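Local coordinates for choloylglycine hydrolase (Clostridium perfringens, PDB 2BJF) that hydrolyses the amide bond of glycine- and taurine-conjugated bile salts, releasing the amino acid and the free bile acid, and can also act as a bile acid transferase, at the interface of chains A and B. Residues are numbered along the deposited sequence; one frame, centred on the assembly and turned at random. Chains: chain A/B, Choloylglycine hydrolase.

Contacts 1 and 2 are neighbouring stretches of one two-fold interface: the centres of their C-alpha atoms lie about 9 Å apart, they share B:Gly264, and both use helix 225-243 of chain A. Contact 3 is centred about 19 Å from contact 1 and about 28 Å from contact 2. It pairs Tyr294 with Glu251 and His254 of helix 249-257, as contact 1 does, but with the chains exchanged, as the two-fold symmetry requires. All three centres lie 17 to 23 Å from the nucleophile A:Cys2, which suggests a role in assembling the homotetramer, a dimer of dimers, rather than in direct catalysis.

Contact 1: the interface of chains A and B. Residues chain A 235, 239, 251, 254-255; chain B 262-264, 294.
A:His254 and B:Tyr294 meet face to face: their ring centroids are 3.5 Å apart and the planes differ by 7°. The same imidazole also bonds at its edge, where NE2 donates to the backbone O of B:Tyr294 at 2.7 Å. That bond is nearly straight, 173° at the hydrogen, and arrives in the carbonyl plane on a lone pair. Stack and edge bond together fix both the position and the rotation of the imidazole. A:Glu251 comes to the far end of the phenol ring, at its edge, and its OE1 accepts from the phenol OH of B:Tyr294 at 2.6 Å through the syn lone pair. Its other oxygen, OE2, takes the guanidinium NE of B:Arg263 at 2.7 Å in a salt bridge, with the carboxylate and guanidinium planes nearly perpendicular. A bend at chi2 (-66°) turns the A:Glu251 carboxylate toward both partners. In the second shell, the backbone N of B:Arg263 donates to the phenol OH of B:Tyr294 at 2.9 Å, locking that hydroxyl between two bonds. Beside this polar group, A:Met239 CE packs on B:Val262 CG1 at 3.6 Å, and A:Ile255 CG1 flanks the same methyl. A water 2.8 Å from A:Leu235 O also bonds B:Arg263 O. The chain A groups come from helices 225-243 and 249-257; those of chain B lie in loops, B:Tyr294 directly after strand 288-293.

Contact 2: the interface of chains A and B. Residues chain A 194-195, 238, 242-243; chain B 264, 267, 273.
The backbone N of B:Arg267 donates to A:Tyr194 O at 3.0 Å, and A:Asn195 pairs with B:Arg267 in a parallel beta bridge between the two chains. In this N-terminal nucleophile (Ntn) hydrolase of the choloylglycine family, the bridge brings two loop segments together across the interface. From it the B:Arg267 side chain, bent at chi2 (-79°) and chi3 (-77°), folds back so that one face of its guanidinium lies against A:Asn242. Amide and guanidinium planes are 4° apart and stacked, with A:Asn242 CB over the centre of the guanidinium and 3.6 Å from B:Arg267 CZ. The same amide is used at its edge: A:Asn242 ND2 donates to B:Gly264 O at 3.0 Å, in the carbonyl plane and on a lone pair. Stacking and bonding therefore hold the amide by separate surfaces. Around the guanidinium edge, B:Arg267 NH1 meets B:Ser273 OG at 3.1 Å in the guanidinium plane. That hydroxyl passes its own hydrogen across the interface to A:Asp243 OD2 at 3.0 Å, reaching the carboxylate on the syn side, somewhat out of its plane. The direct charge pair is looser, B:Arg267 NH1 lying 3.8 Å from A:Asp243 OD2, and a water joins NH1 to A:Asp243 OD1. Another water, 2.8 Å from B:Arg267 NE, connects it to A:Asn195 OD1. Next to B:Gly264, the A:Ala238 methyl sits over the face of the A:Tyr194 ring and touches the glycine O.

Contact 3: the interface of chains A and B. Residues chain A 294-295, 297, 323; chain B 250-251, 254.
A:Tyr294 and B:Ile250, with 71 and 51 Å² hidden by the opposite chain, carry this patch, and B:His254 follows with 21 Å². The A:Tyr294 carbonyl is the point where both chain B residues converge. Its O accepts from B:His254 NE2, while B:Ile250 CG1 lies 3.4 Å from that same A:Tyr294 O, packing an aliphatic branch beside the bonded polar atom. The phenol ring lies over one face of the imidazole, and its OH donates to B:Glu251 OE1 on the syn side, reproducing with exchanged chains the His-Tyr-Glu arrangement of the two-fold mate. The ring reaches both partners because A:Tyr294 CG stands opposite its backbone N (chi1 -163°), which lays the ring across helix 249-257 of chain B, over B:His254 and with its far end at B:Glu251. B:Ile250 works on the other flank of that carbonyl. With CG1 directed away from its own backbone N (chi1 -159°), the longer branch points into chain A, and its end CD1 meets A:Asn297 CG at 3.6 Å. The two side chains run antiparallel alongside one another, and the isoleucine CD1 lies over the flat face of the amide. A:Leu323 CD1 approaches the same B:Ile250 CD1 at 3.9 Å, its side chain set aslant to the isoleucine. By adding this isoleucine packing against an amide and a leucine methyl to the polar Tyr-His-Glu cluster, the patch fastens the start of helix 249-257 to the neighbouring subunit and contributes to one of the subunit interfaces of the homotetramer, perhaps that of its constituent dimer.

Contact 1: the interface of chains A and B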
# COMPACT_ATOMS: atom_id res chain seq x y z
N LEU A 235 6.89 -4.53 14.67
CA LEU A 235 7.33 -5.89 15.02
C LEU A 235 7.89 -5.95 16.44
O LEU A 235 7.62 -6.90 17.18
CB LEU A 235 8.37 -6.42 14.03
CG LEU A 235 7.95 -6.71 12.58
CD1 LEU A 235 9.16 -7.18 11.81
CD2 LEU A 235 6.84 -7.74 12.50
N MET A 239 6.03 -7.84 19.84
CA MET A 239 6.73 -8.84 20.63
C MET A 239 6.74 -8.48 22.11
O MET A 239 6.57 -9.35 22.97
CB MET A 239 8.15 -9.06 20.12
CG MET A 239 8.79 -10.33 20.66
SD MET A 239 10.48 -10.56 20.09
CE MET A 239 10.21 -10.98 18.37
N GLU A 251 15.37 -13.72 19.07
CA GLU A 251 14.24 -12.85 18.73
C GLU A 251 14.71 -11.54 18.09
O GLU A 251 14.05 -11.01 17.18
CB GLU A 251 13.39 -12.55 19.97
CG GLU A 251 12.74 -13.77 20.63
CD GLU A 251 11.69 -14.46 19.77
OE1 GLU A 251 11.41 -14.01 18.65
OE2 GLU A 251 11.14 -15.48 20.25
N HIS A 254 15.35 -12.31 14.51
CA HIS A 254 14.08 -12.48 13.80
C HIS A 254 13.46 -11.14 13.39
O HIS A 254 12.97 -11.00 12.27
CB HIS A 254 13.08 -13.30 14.62
CG HIS A 254 13.36 -14.77 14.60
ND1 HIS A 254 13.15 -15.55 13.48
CD2 HIS A 254 13.83 -15.61 15.56
CE1 HIS A 254 13.49 -16.80 13.75
NE2 HIS A 254 13.90 -16.86 15.00
N ILE A 255 13.51 -10.17 14.29
CA ILE A 255 12.99 -8.83 14.00
C ILE A 255 13.78 -8.18 12.85
O ILE A 255 13.19 -7.72 11.87
CB ILE A 255 13.01 -7.91 15.26
CG1 ILE A 255 12.02 -8.43 16.31
CG2 ILE A 255 12.66 -6.47 14.89
CD1 ILE A 255 12.15 -7.78 17.68
N VAL B 262 7.26 -13.48 12.62
CA VAL B 262 8.02 -13.09 13.81
C VAL B 262 7.10 -13.10 15.03
O VAL B 262 5.97 -12.61 14.97
CB VAL B 262 8.64 -11.67 13.63
CG1 VAL B 262 9.50 -11.30 14.83
CG2 VAL B 262 9.45 -11.59 12.35
N ARG B 263 7.59 -13.66 16.14
CA ARG B 263 6.79 -13.81 17.37
C ARG B 263 6.11 -12.51 17.80
O ARG B 263 6.76 -11.47 17.92
CB ARG B 263 7.65 -14.35 18.52
CG ARG B 263 6.83 -14.93 19.67
CD ARG B 263 7.71 -15.36 20.84
NE ARG B 263 8.65 -16.43 20.49
CZ ARG B 263 8.37 -17.73 20.52
NH1 ARG B 263 7.16 -18.16 20.88
NH2 ARG B 263 9.30 -18.61 20.18
N GLY B 264 4.80 -12.59 18.02
CA GLY B 264 4.03 -11.48 18.57
C GLY B 264 3.14 -10.72 17.60
O GLY B 264 2.11 -10.17 18.00
N TYR B 294 13.28 -21.73 14.32
CA TYR B 294 13.04 -20.44 14.98
C TYR B 294 14.01 -20.25 16.15
O TYR B 294 14.54 -19.15 16.35
CB TYR B 294 11.59 -20.32 15.45
CG TYR B 294 11.19 -18.89 15.75
CD1 TYR B 294 10.60 -18.10 14.77
CD2 TYR B 294 11.43 -18.32 17.00
CE1 TYR B 294 10.25 -16.78 15.02
CE2 TYR B 294 11.08 -17.00 17.27
CZ TYR B 294 10.49 -16.24 16.27
OH TYR B 294 10.14 -14.93 16.52
O HOH W 1 6.74 -9.35 16.10

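Contact 2: the interface of chains A and B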
# COMPACT_ATOMS: atom_id res chain seq x y z
N TYR A 194 -2.37 -6.57 15.38
CA TYR A 194 -1.61 -7.82 15.41
C TYR A 194 -2.54 -9.02 15.46
O TYR A 194 -2.19 -10.11 15.01
CB TYR A 194 -0.65 -7.85 16.60
CG TYR A 194 0.19 -6.60 16.75
CD1 TYR A 194 0.92 -6.09 15.68
CD2 TYR A 194 0.26 -5.93 17.97
CE1 TYR A 194 1.69 -4.94 15.82
CE2 TYR A 194 1.02 -4.78 18.12
CZ TYR A 194 1.74 -4.29 17.04
OH TYR A 194 2.51 -3.16 17.17
N ASN A 195 -3.74 -8.80 16.01
CA ASN A 195 -4.74 -9.85 16.13
C ASN A 195 -5.46 -10.09 14.82
O ASN A 195 -5.85 -9.15 14.13
CB ASN A 195 -5.75 -9.49 17.23
CG ASN A 195 -5.12 -9.46 18.61
OD1 ASN A 195 -4.09 -10.08 18.86
ND2 ASN A 195 -5.76 -8.73 19.53
N ALA A 238 4.91 -5.41 18.97
CA ALA A 238 4.08 -6.61 19.07
C ALA A 238 4.71 -7.68 19.96
O ALA A 238 4.02 -8.33 20.73
CB ALA A 238 3.82 -7.18 17.69
N ASN A 242 2.96 -8.90 23.48
CA ASN A 242 2.41 -10.25 23.54
C ASN A 242 3.35 -11.33 24.06
O ASN A 242 2.90 -12.38 24.51
CB ASN A 242 1.86 -10.65 22.16
CG ASN A 242 0.67 -9.80 21.74
OD1 ASN A 242 -0.23 -9.54 22.54
ND2 ASN A 242 0.67 -9.37 20.49
N ASP A 243 4.66 -11.08 24.01
CA ASP A 243 5.66 -12.11 24.32
C ASP A 243 6.89 -11.57 25.06
O ASP A 243 8.01 -12.01 24.80
CB ASP A 243 6.07 -12.83 23.03
CG ASP A 243 4.95 -13.65 22.43
OD1 ASP A 243 4.66 -14.75 22.96
OD2 ASP A 243 4.35 -13.21 21.43
N GLY B 264 4.80 -12.59 18.02
CA GLY B 264 4.03 -11.48 18.57
C GLY B 264 3.14 -10.72 17.60
O GLY B 264 2.11 -10.17 18.00
N ARG B 267 -0.90 -12.83 15.32
CA ARG B 267 -1.67 -13.48 16.38
C ARG B 267 -2.95 -14.12 15.84
O ARG B 267 -3.74 -13.46 15.17
CB ARG B 267 -2.01 -12.48 17.49
CG ARG B 267 -0.80 -11.78 18.12
CD ARG B 267 -0.09 -12.66 19.14
NE ARG B 267 -0.82 -12.71 20.41
CZ ARG B 267 -0.43 -13.40 21.48
NH1 ARG B 267 0.68 -14.12 21.45
NH2 ARG B 267 -1.16 -13.37 22.58
N SER B 273 0.94 -16.90 18.93
CA SER B 273 1.82 -16.35 17.91
C SER B 273 2.14 -17.37 16.82
O SER B 273 2.70 -18.44 17.09
CB SER B 273 3.11 -15.81 18.53
OG SER B 273 2.86 -14.64 19.28
O HOH W 2 1.87 -15.56 23.51
O HOH W 3 -3.47 -11.84 20.75

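Contact 3: the interface of chains A and B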
# COMPACT_ATOMS: atom_id res chain seq x y z
N TYR A 294 25.97 -11.98 5.94
CA TYR A 294 25.21 -12.41 4.77
C TYR A 294 25.64 -13.81 4.32
O TYR A 294 24.81 -14.64 3.96
CB TYR A 294 25.35 -11.41 3.62
CG TYR A 294 24.28 -11.57 2.56
CD1 TYR A 294 23.10 -10.84 2.63
CD2 TYR A 294 24.44 -12.48 1.51
CE1 TYR A 294 22.10 -11.00 1.68
CE2 TYR A 294 23.45 -12.65 0.55
CZ TYR A 294 22.28 -11.91 0.65
OH TYR A 294 21.29 -12.06 -0.29
N GLU A 295 26.95 -14.05 4.36
CA GLU A 295 27.54 -15.31 3.91
C GLU A 295 27.39 -16.43 4.93
O GLU A 295 27.16 -17.58 4.56
CB GLU A 295 29.02 -15.10 3.58
CG GLU A 295 29.29 -14.17 2.39
CD GLU A 295 29.44 -12.70 2.78
OE1 GLU A 295 29.10 -12.31 3.92
OE2 GLU A 295 29.90 -11.92 1.92
N ASN A 297 25.29 -17.34 8.39
CA ASN A 297 24.21 -16.98 9.31
C ASN A 297 24.37 -17.48 10.75
O ASN A 297 23.59 -17.08 11.62
CB ASN A 297 22.85 -17.38 8.73
CG ASN A 297 22.67 -18.88 8.58
OD1 ASN A 297 23.64 -19.62 8.39
ND2 ASN A 297 21.43 -19.34 8.66
N LEU A 323 30.26 -19.87 5.58
CA LEU A 323 29.07 -20.54 6.10
C LEU A 323 29.42 -21.73 6.99
O LEU A 323 30.17 -22.62 6.59
CB LEU A 323 28.13 -20.95 4.96
CG LEU A 323 26.78 -21.60 5.31
CD1 LEU A 323 25.91 -20.67 6.15
CD2 LEU A 323 26.05 -22.02 4.04
N ILE B 250 22.92 -20.21 1.01
CA ILE B 250 22.49 -19.15 1.93
C ILE B 250 21.48 -18.18 1.31
O ILE B 250 20.63 -17.64 2.02
CB ILE B 250 23.70 -18.40 2.58
CG1 ILE B 250 23.28 -17.70 3.88
CG2 ILE B 250 24.36 -17.42 1.60
CD1 ILE B 250 22.81 -18.63 4.99
N GLU B 251 21.55 -17.99 -0.01
CA GLU B 251 20.63 -17.11 -0.73
C GLU B 251 19.18 -17.56 -0.60
O GLU B 251 18.26 -16.74 -0.50
CB GLU B 251 21.01 -17.00 -2.21
CG GLU B 251 22.40 -16.42 -2.49
CD GLU B 251 22.56 -14.95 -2.09
OE1 GLU B 251 21.59 -14.33 -1.61
OE2 GLU B 251 23.67 -14.42 -2.28
N HIS B 254 17.99 -16.32 2.70
CA HIS B 254 17.77 -14.88 2.65
C HIS B 254 16.42 -14.52 2.04
O HIS B 254 15.72 -13.64 2.54
CB HIS B 254 18.91 -14.17 1.89
CG HIS B 254 20.15 -14.01 2.70
ND1 HIS B 254 20.24 -13.13 3.76
CD2 HIS B 254 21.36 -14.62 2.61
CE1 HIS B 254 21.45 -13.21 4.29
NE2 HIS B 254 22.15 -14.10 3.61